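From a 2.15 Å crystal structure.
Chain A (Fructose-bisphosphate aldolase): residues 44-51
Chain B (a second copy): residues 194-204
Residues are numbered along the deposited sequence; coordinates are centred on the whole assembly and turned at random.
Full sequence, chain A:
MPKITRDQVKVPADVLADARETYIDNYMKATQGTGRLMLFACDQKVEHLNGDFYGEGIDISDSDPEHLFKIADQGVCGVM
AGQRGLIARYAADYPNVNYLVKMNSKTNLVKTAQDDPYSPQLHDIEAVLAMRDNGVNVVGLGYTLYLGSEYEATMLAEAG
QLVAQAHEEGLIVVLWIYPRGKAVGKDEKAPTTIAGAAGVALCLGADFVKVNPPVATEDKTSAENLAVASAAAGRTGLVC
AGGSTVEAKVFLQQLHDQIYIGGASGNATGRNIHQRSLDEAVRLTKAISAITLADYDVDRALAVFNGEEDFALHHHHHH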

# COMPACT_ATOMS: atom_id res chain seq x y z
N GLN A 44 -8.35 7.55 -25.87
CA GLN A 44 -9.64 8.09 -25.42
C GLN A 44 -10.77 7.06 -25.29
O GLN A 44 -11.85 7.39 -24.80
CB GLN A 44 -10.05 9.28 -26.29
CG GLN A 44 -9.25 10.54 -26.00
CD GLN A 44 -9.46 11.64 -27.03
OE1 GLN A 44 -9.22 11.45 -28.23
NE2 GLN A 44 -9.90 12.81 -26.57
N LYS A 45 -10.50 5.81 -25.70
CA LYS A 45 -11.46 4.71 -25.51
C LYS A 45 -11.73 4.43 -24.03
O LYS A 45 -12.83 4.03 -23.67
CB LYS A 45 -11.00 3.43 -26.21
CG LYS A 45 -11.17 3.45 -27.72
CD LYS A 45 -10.64 2.18 -28.38
CE LYS A 45 -11.58 0.99 -28.21
NZ LYS A 45 -12.90 1.20 -28.87
N VAL A 46 -10.73 4.65 -23.18
CA VAL A 46 -10.96 4.60 -21.74
C VAL A 46 -11.45 5.97 -21.26
O VAL A 46 -12.51 6.06 -20.63
CB VAL A 46 -9.71 4.16 -20.96
CG1 VAL A 46 -10.05 3.98 -19.48
CG2 VAL A 46 -9.16 2.87 -21.53
N GLU A 47 -10.69 7.02 -21.58
CA GLU A 47 -10.94 8.37 -21.07
C GLU A 47 -12.39 8.85 -21.25
O GLU A 47 -12.97 9.41 -20.32
CB GLU A 47 -9.97 9.38 -21.69
CG GLU A 47 -8.49 9.14 -21.37
CD GLU A 47 -8.17 9.24 -19.88
OE1 GLU A 47 -8.65 10.17 -19.21
OE2 GLU A 47 -7.42 8.38 -19.38
N HIS A 48 -12.95 8.64 -22.44
CA HIS A 48 -14.32 9.08 -22.73
C HIS A 48 -15.20 7.93 -23.14
O HIS A 48 -16.24 8.13 -23.78
CB HIS A 48 -14.32 10.17 -23.80
CG HIS A 48 -13.51 11.40 -23.43
ND1 HIS A 48 -12.75 12.06 -24.33
CD2 HIS A 48 -13.35 12.07 -22.22
CE1 HIS A 48 -12.15 13.10 -23.73
NE2 HIS A 48 -12.52 13.11 -22.44
N LEU A 49 -14.79 6.72 -22.76
CA LEU A 49 -15.50 5.49 -23.12
C LEU A 49 -15.73 5.41 -24.64
O LEU A 49 -14.78 5.57 -25.41
CB LEU A 49 -16.79 5.32 -22.31
CG LEU A 49 -16.58 5.23 -20.79
CD1 LEU A 49 -17.90 5.06 -20.06
CD2 LEU A 49 -15.63 4.08 -20.45
N ASN A 50 -16.96 5.16 -25.07
CA ASN A 50 -17.26 5.09 -26.51
C ASN A 50 -17.77 6.41 -27.09
O ASN A 50 -18.18 6.47 -28.25
CB ASN A 50 -18.23 3.95 -26.82
CG ASN A 50 -18.03 3.37 -28.20
OD1 ASN A 50 -16.90 3.30 -28.70
ND2 ASN A 50 -19.11 2.94 -28.83
N GLY A 51 -17.71 7.47 -26.28
CA GLY A 51 -18.24 8.78 -26.64
C GLY A 51 -17.55 9.47 -27.80
O GLY A 51 -18.20 10.21 -28.53
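Chain B 194-204: IAGAAGVALCL

No direct hydrogen bond joins the two stretches; a single water bridges them instead, donating to K45(A) O (2.7 Å) and to G196(B) O (2.8 Å). Chain B is helical throughout 194-204, the continuation of a helix that begins earlier in the chain. Chain A supplies the end of a helix, 44-47, followed by a type II' turn from H48(A) to G51(A), closed by G51(A) N donating to H48(A) O at 3.0 Å. The two run in opposite senses: L49(A) lies by G196(B), whereas K45(A) and V46(A) lie farther along the chain B helix, beside G199(B) and V200(B). The closest CA pair is G196(B) and L49(A), CA to CA 4.3 Å; N50(A) N lies nearer still, 3.9 Å from G196(B) CA, and L49(A) CB is 3.8 Å from that same CA. An ideal CB on this glycine would come within 2.9 Å of L49(A) CB, a clash, so the bare backbone permits the close fit. Next to it, N50(A) ND2 reaches to 3.5 Å from A195(B) CB. V200(B) CG2 packs 3.8 Å from L49(A) CD2 and 4.4 Å from V46(A) CG1. One turn on, C203(B) takes V46(A) CG2 at 3.7 Å from its CB and K45(A) CB at 3.5 Å from its SG. The K45(A) chain extends past L202(B), K45(A) CE to L202(B) CD2 4.0 Å, and K45(A) NZ is hydrogen-bonded elsewhere in the structure.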

# COMPACT_ATOMS: atom_id res chain seq x y z
N ILE B 194 -22.58 -0.06 -22.07
CA ILE B 194 -22.12 -1.39 -22.45
C ILE B 194 -21.00 -1.30 -23.49
O ILE B 194 -19.98 -2.00 -23.40
CB ILE B 194 -23.30 -2.27 -22.96
CG1 ILE B 194 -24.45 -2.34 -21.93
CG2 ILE B 194 -22.82 -3.65 -23.39
CD1 ILE B 194 -24.07 -2.79 -20.54
N ALA B 195 -21.17 -0.41 -24.47
CA ALA B 195 -20.15 -0.19 -25.49
C ALA B 195 -18.85 0.35 -24.88
O ALA B 195 -17.75 -0.09 -25.25
CB ALA B 195 -20.67 0.74 -26.58
N GLY B 196 -18.98 1.29 -23.95
CA GLY B 196 -17.84 1.83 -23.23
C GLY B 196 -17.08 0.74 -22.51
O GLY B 196 -15.85 0.63 -22.63
N ALA B 197 -17.82 -0.08 -21.78
CA ALA B 197 -17.27 -1.22 -21.05
C ALA B 197 -16.47 -2.12 -21.99
O ALA B 197 -15.36 -2.54 -21.66
CB ALA B 197 -18.39 -1.99 -20.37
N ALA B 198 -17.04 -2.40 -23.16
CA ALA B 198 -16.42 -3.28 -24.16
C ALA B 198 -15.10 -2.74 -24.68
O ALA B 198 -14.14 -3.50 -24.86
CB ALA B 198 -17.38 -3.51 -25.31
N GLY B 199 -15.04 -1.43 -24.93
CA GLY B 199 -13.83 -0.78 -25.40
C GLY B 199 -12.70 -0.81 -24.38
O GLY B 199 -11.53 -0.99 -24.75
N VAL B 200 -13.05 -0.65 -23.11
CA VAL B 200 -12.06 -0.63 -22.03
C VAL B 200 -11.33 -1.96 -21.90
O VAL B 200 -10.12 -2.00 -21.67
CB VAL B 200 -12.70 -0.20 -20.69
CG1 VAL B 200 -11.71 -0.34 -19.54
CG2 VAL B 200 -13.19 1.24 -20.79
N ALA B 201 -12.07 -3.06 -22.06
CA ALA B 201 -11.48 -4.40 -22.01
C ALA B 201 -10.43 -4.59 -23.10
O ALA B 201 -9.38 -5.18 -22.84
CB ALA B 201 -12.56 -5.47 -22.13
N LEU B 202 -10.72 -4.10 -24.30
CA LEU B 202 -9.75 -4.10 -25.38
C LEU B 202 -8.49 -3.32 -24.99
O LEU B 202 -7.37 -3.82 -25.16
CB LEU B 202 -10.36 -3.54 -26.67
CG LEU B 202 -9.38 -3.33 -27.83
CD1 LEU B 202 -8.72 -4.63 -28.27
CD2 LEU B 202 -10.07 -2.67 -29.01
N CYS B 203 -8.68 -2.12 -24.46
CA CYS B 203 -7.55 -1.27 -24.08
C CYS B 203 -6.67 -1.91 -23.00
O CYS B 203 -5.46 -1.72 -23.01
CB CYS B 203 -8.02 0.11 -23.66
SG CYS B 203 -8.69 1.06 -25.04
N LEU B 204 -7.30 -2.66 -22.10
CA LEU B 204 -6.58 -3.41 -21.07
C LEU B 204 -5.89 -4.66 -21.62
O LEU B 204 -4.95 -5.16 -21.00
CB LEU B 204 -7.52 -3.76 -19.90
CG LEU B 204 -7.98 -2.60 -19.01
CD1 LEU B 204 -9.15 -3.01 -18.12
CD2 LEU B 204 -6.84 -2.06 -18.15
O HOH W 1 -14.79 2.39 -24.47